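Local coordinates for small nuclear ribonucleoprotein homolog (Pyrobaculum aerophilum, PDB 1M5Q) that probably binds RNA as an Sm-like archaeal protein, and assembles into a 14-mer whose chains carry an additional C-terminal domain, at residues I69-F74 and V101-I106. Numbering follows the deposited sequence.
Sequences IDMREF and VRVSEI. With ACY (acetic acid), chain B.
Met-71 and Phe-74, one turn apart at the start of helix 71-81, close on Val-103 with apolar contacts. The chain of Met-71, a selenomethionine, bends at chi2 and chi3 (-51° and -77°), and its methyl CE ends 3.7 Å from Val-103 CG1. That methyl also sits close to backbone oxygen, 3.2 Å from Val-103 O, while SE rests near Glu-105 CA. The ring of Phe-74 meets both valine methyls through CE2 and CZ, the two side chains crossing at about a right angle; CG1 lies over one ring face, and CE2 comes within 3.7 Å of CG2. In the Lsm C-terminal region, this packs the helix against strand 101-104 of a four-stranded antiparallel sheet, with Leu-121 of helix 113-127 also touching Phe-74.

Two waters bridge Ile-69, ahead of the helix, and Glu-105, just past the strand: one accepts from Ile-69 N and donates to Glu-105 O, the other donates to Ile-69 O and, at 2.6 Å, to Glu-105 OE1. Asp-70, the N-cap, takes weak bonds at OD1 from Arg-72 N and Glu-73 N.

The edge of the Arg-102 guanidinium holds an acetic acid molecule, probably from the crystallisation liquor, NE reaching OXT and NH2 reaching O, each at 2.8 Å; NH2 also donates to Ile-81 O of a neighbouring subunit. An alanine here would probably leave that carbonyl without this donor across the subunit interface and the acetic acid without its two-pronged grip.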
ATOM      1  N   ILE H  69     -38.477  12.439   6.694  1.00 29.84           N
ATOM      2  CA  ILE H  69     -39.861  12.912   6.742  1.00 30.32           C
ATOM      3  C   ILE H  69     -40.404  13.131   8.163  1.00 29.27           C
ATOM      4  O   ILE H  69     -40.259  12.267   9.043  1.00 28.60           O
ATOM      5  CB  ILE H  69     -40.780  11.868   6.022  1.00 30.27           C
ATOM      6  CG1 ILE H  69     -40.545  11.972   4.497  1.00 32.28           C
ATOM      7  CG2 ILE H  69     -42.255  12.123   6.326  1.00 32.62           C
ATOM      8  CD1 ILE H  69     -41.151  10.789   3.698  1.00 34.92           C
ATOM      9  N   ASP H  70     -41.049  14.280   8.371  1.00 31.24           N
ATOM     10  CA  ASP H  70     -41.716  14.600   9.638  1.00 31.28           C
ATOM     11  C   ASP H  70     -42.939  13.635   9.678  1.00 31.09           C
ATOM     12  O   ASP H  70     -43.913  13.809   8.922  1.00 29.02           O
ATOM     13  CB  ASP H  70     -42.200  16.055   9.613  1.00 33.27           C
ATOM     14  CG  ASP H  70     -42.976  16.448  10.892  1.00 35.81           C
ATOM     15  OD1 ASP H  70     -43.359  15.570  11.705  1.00 36.57           O
ATOM     16  OD2 ASP H  70     -43.200  17.660  11.083  1.00 39.74           O
HETATM   17  N   MSE H  71     -42.908  12.636  10.553  1.00 30.13           N
HETATM   18  CA  MSE H  71     -43.983  11.669  10.569  1.00 31.24           C
HETATM   19  C   MSE H  71     -45.319  12.204  11.064  1.00 32.45           C
HETATM   20  O   MSE H  71     -46.361  11.691  10.661  1.00 31.44           O
HETATM   21  CB  MSE H  71     -43.588  10.423  11.377  1.00 31.02           C
HETATM   22  CG  MSE H  71     -42.399   9.704  10.761  1.00 32.30           C
HETATM   23 SE   MSE H  71     -42.637   9.342   8.877  0.73 29.44          SE
HETATM   24  CE  MSE H  71     -43.828   7.872   9.065  1.00 24.54           C
ATOM     25  N   ARG H  72     -45.282  13.199  11.945  1.00 32.97           N
ATOM     26  CA  ARG H  72     -46.522  13.805  12.447  1.00 34.63           C
ATOM     27  C   ARG H  72     -47.169  14.515  11.279  1.00 32.06           C
ATOM     28  O   ARG H  72     -48.361  14.445  11.113  1.00 32.93           O
ATOM     29  CB  ARG H  72     -46.252  14.802  13.594  1.00 35.11           C
ATOM     30  CG  ARG H  72     -46.016  14.139  14.939  1.00 38.06           C
ATOM     31  CD  ARG H  72     -46.125  15.166  16.070  1.00 43.81           C
ATOM     32  NE  ARG H  72     -44.902  15.221  16.868  1.00 49.16           N
ATOM     33  CZ  ARG H  72     -44.719  14.522  17.977  1.00 52.20           C
ATOM     34  NH1 ARG H  72     -45.689  13.733  18.420  1.00 54.50           N
ATOM     35  NH2 ARG H  72     -43.556  14.577  18.617  1.00 54.53           N
ATOM     36  N   GLU H  73     -46.381  15.197  10.459  1.00 31.10           N
ATOM     37  CA  GLU H  73     -46.955  15.864   9.300  1.00 30.15           C
ATOM     38  C   GLU H  73     -47.464  14.781   8.322  1.00 29.61           C
ATOM     39  O   GLU H  73     -48.534  14.917   7.737  1.00 30.46           O
ATOM     40  CB  GLU H  73     -45.916  16.744   8.637  1.00 31.37           C
ATOM     41  CG  GLU H  73     -46.435  17.443   7.389  1.00 37.18           C
ATOM     42  CD  GLU H  73     -47.550  18.463   7.712  1.00 39.03           C
ATOM     43  OE1 GLU H  73     -47.409  19.244   8.690  1.00 41.44           O
ATOM     44  OE2 GLU H  73     -48.550  18.485   6.981  1.00 38.96           O
ATOM     45  N   PHE H  74     -46.707  13.696   8.147  1.00 26.80           N
ATOM     46  CA  PHE H  74     -47.158  12.619   7.289  1.00 25.64           C
ATOM     47  C   PHE H  74     -48.533  12.095   7.758  1.00 24.87           C
ATOM     48  O   PHE H  74     -49.407  11.793   6.952  1.00 24.09           O
ATOM     49  CB  PHE H  74     -46.165  11.423   7.294  1.00 24.26           C
ATOM     50  CG  PHE H  74     -46.585  10.251   6.372  1.00 22.37           C
ATOM     51  CD1 PHE H  74     -46.207  10.229   5.051  1.00 22.69           C
ATOM     52  CD2 PHE H  74     -47.358   9.201   6.849  1.00 22.43           C
ATOM     53  CE1 PHE H  74     -46.586   9.176   4.174  1.00 21.81           C
ATOM     54  CE2 PHE H  74     -47.743   8.134   5.999  1.00 24.52           C
ATOM     55  CZ  PHE H  74     -47.348   8.136   4.648  1.00 23.05           C
ATOM     56  N   VAL H 101     -51.202  -1.567   7.392  1.00 30.38           N
ATOM     57  CA  VAL H 101     -50.213  -0.715   6.738  1.00 28.05           C
ATOM     58  C   VAL H 101     -49.486   0.062   7.846  1.00 27.55           C
ATOM     59  O   VAL H 101     -50.100   0.564   8.782  1.00 26.85           O
ATOM     60  CB  VAL H 101     -50.870   0.241   5.671  1.00 27.86           C
ATOM     61  CG1 VAL H 101     -49.825   1.266   5.116  1.00 27.85           C
ATOM     62  CG2 VAL H 101     -51.380  -0.580   4.525  1.00 23.02           C
ATOM     63  N   ARG H 102     -48.165   0.111   7.746  1.00 25.61           N
ATOM     64  CA  ARG H 102     -47.328   0.747   8.766  1.00 25.94           C
ATOM     65  C   ARG H 102     -46.276   1.540   8.031  1.00 23.96           C
ATOM     66  O   ARG H 102     -45.727   1.066   7.081  1.00 24.37           O
ATOM     67  CB  ARG H 102     -46.689  -0.357   9.632  1.00 28.23           C
ATOM     68  CG  ARG H 102     -45.602   0.106  10.588  1.00 28.49           C
ATOM     69  CD  ARG H 102     -45.081  -1.103  11.386  1.00 29.21           C
ATOM     70  NE  ARG H 102     -44.181  -0.651  12.433  1.00 28.22           N
ATOM     71  CZ  ARG H 102     -42.891  -0.359  12.241  1.00 30.13           C
ATOM     72  NH1 ARG H 102     -42.327  -0.477  11.027  1.00 27.85           N
ATOM     73  NH2 ARG H 102     -42.153   0.050  13.279  1.00 29.85           N
ATOM     74  N   VAL H 103     -46.025   2.758   8.459  1.00 24.25           N
ATOM     75  CA  VAL H 103     -45.057   3.636   7.812  1.00 23.92           C
ATOM     76  C   VAL H 103     -44.055   4.207   8.851  1.00 24.07           C
ATOM     77  O   VAL H 103     -44.463   4.812   9.834  1.00 22.34           O
ATOM     78  CB  VAL H 103     -45.747   4.890   7.143  1.00 22.91           C
ATOM     79  CG1 VAL H 103     -44.727   5.587   6.281  1.00 21.05           C
ATOM     80  CG2 VAL H 103     -47.009   4.495   6.297  1.00 21.35           C
ATOM     81  N   SER H 104     -42.763   4.019   8.599  1.00 22.62           N
ATOM     82  CA  SER H 104     -41.691   4.498   9.460  1.00 23.37           C
ATOM     83  C   SER H 104     -41.002   5.573   8.621  1.00 24.15           C
ATOM     84  O   SER H 104     -41.377   5.759   7.452  1.00 23.47           O
ATOM     85  CB  SER H 104     -40.703   3.361   9.756  1.00 19.76           C
ATOM     86  OG  SER H 104     -39.939   3.069   8.579  1.00 19.81           O
ATOM     87  N   GLU H 105     -39.993   6.251   9.178  1.00 23.70           N
ATOM     88  CA  GLU H 105     -39.318   7.286   8.420  1.00 25.08           C
ATOM     89  C   GLU H 105     -38.522   6.726   7.253  1.00 24.10           C
ATOM     90  O   GLU H 105     -38.039   7.490   6.423  1.00 25.59           O
ATOM     91  CB  GLU H 105     -38.413   8.200   9.300  1.00 25.78           C
ATOM     92  CG  GLU H 105     -37.379   7.503  10.152  1.00 29.78           C
ATOM     93  CD  GLU H 105     -36.430   8.471  10.911  1.00 33.50           C
ATOM     94  OE1 GLU H 105     -36.864   9.554  11.365  1.00 33.98           O
ATOM     95  OE2 GLU H 105     -35.231   8.132  11.080  1.00 34.69           O
ATOM     96  N   ILE H 106     -38.417   5.411   7.128  1.00 24.16           N
ATOM     97  CA  ILE H 106     -37.680   4.871   5.974  1.00 23.62           C
ATOM     98  C   ILE H 106     -38.505   3.957   5.050  1.00 26.29           C
ATOM     99  O   ILE H 106     -37.964   3.280   4.154  1.00 25.65           O
ATOM    100  CB  ILE H 106     -36.412   4.090   6.403  1.00 24.14           C
ATOM    101  CG1 ILE H 106     -36.792   2.755   7.048  1.00 24.33           C
ATOM    102  CG2 ILE H 106     -35.574   4.955   7.348  1.00 22.66           C
ATOM    103  CD1 ILE H 106     -35.554   2.004   7.617  1.00 29.42           C
TER
HETATM  104  C   ACY B5012     -44.825   0.464  15.505  1.00 28.67           C
HETATM  105  O   ACY B5012     -43.590   0.944  15.523  1.00 28.11           O
HETATM  106  OXT ACY B5012     -45.228  -0.703  15.043  1.00 29.99           O
HETATM  107  CH3 ACY B5012     -45.824   1.413  16.099  1.00 27.44           C
HETATM  108  O   HOH W   1     -38.235  10.048   5.641  1.00 25.45           O
HETATM  109  O   HOH W   2     -38.862  11.244  11.395  1.00 28.61           O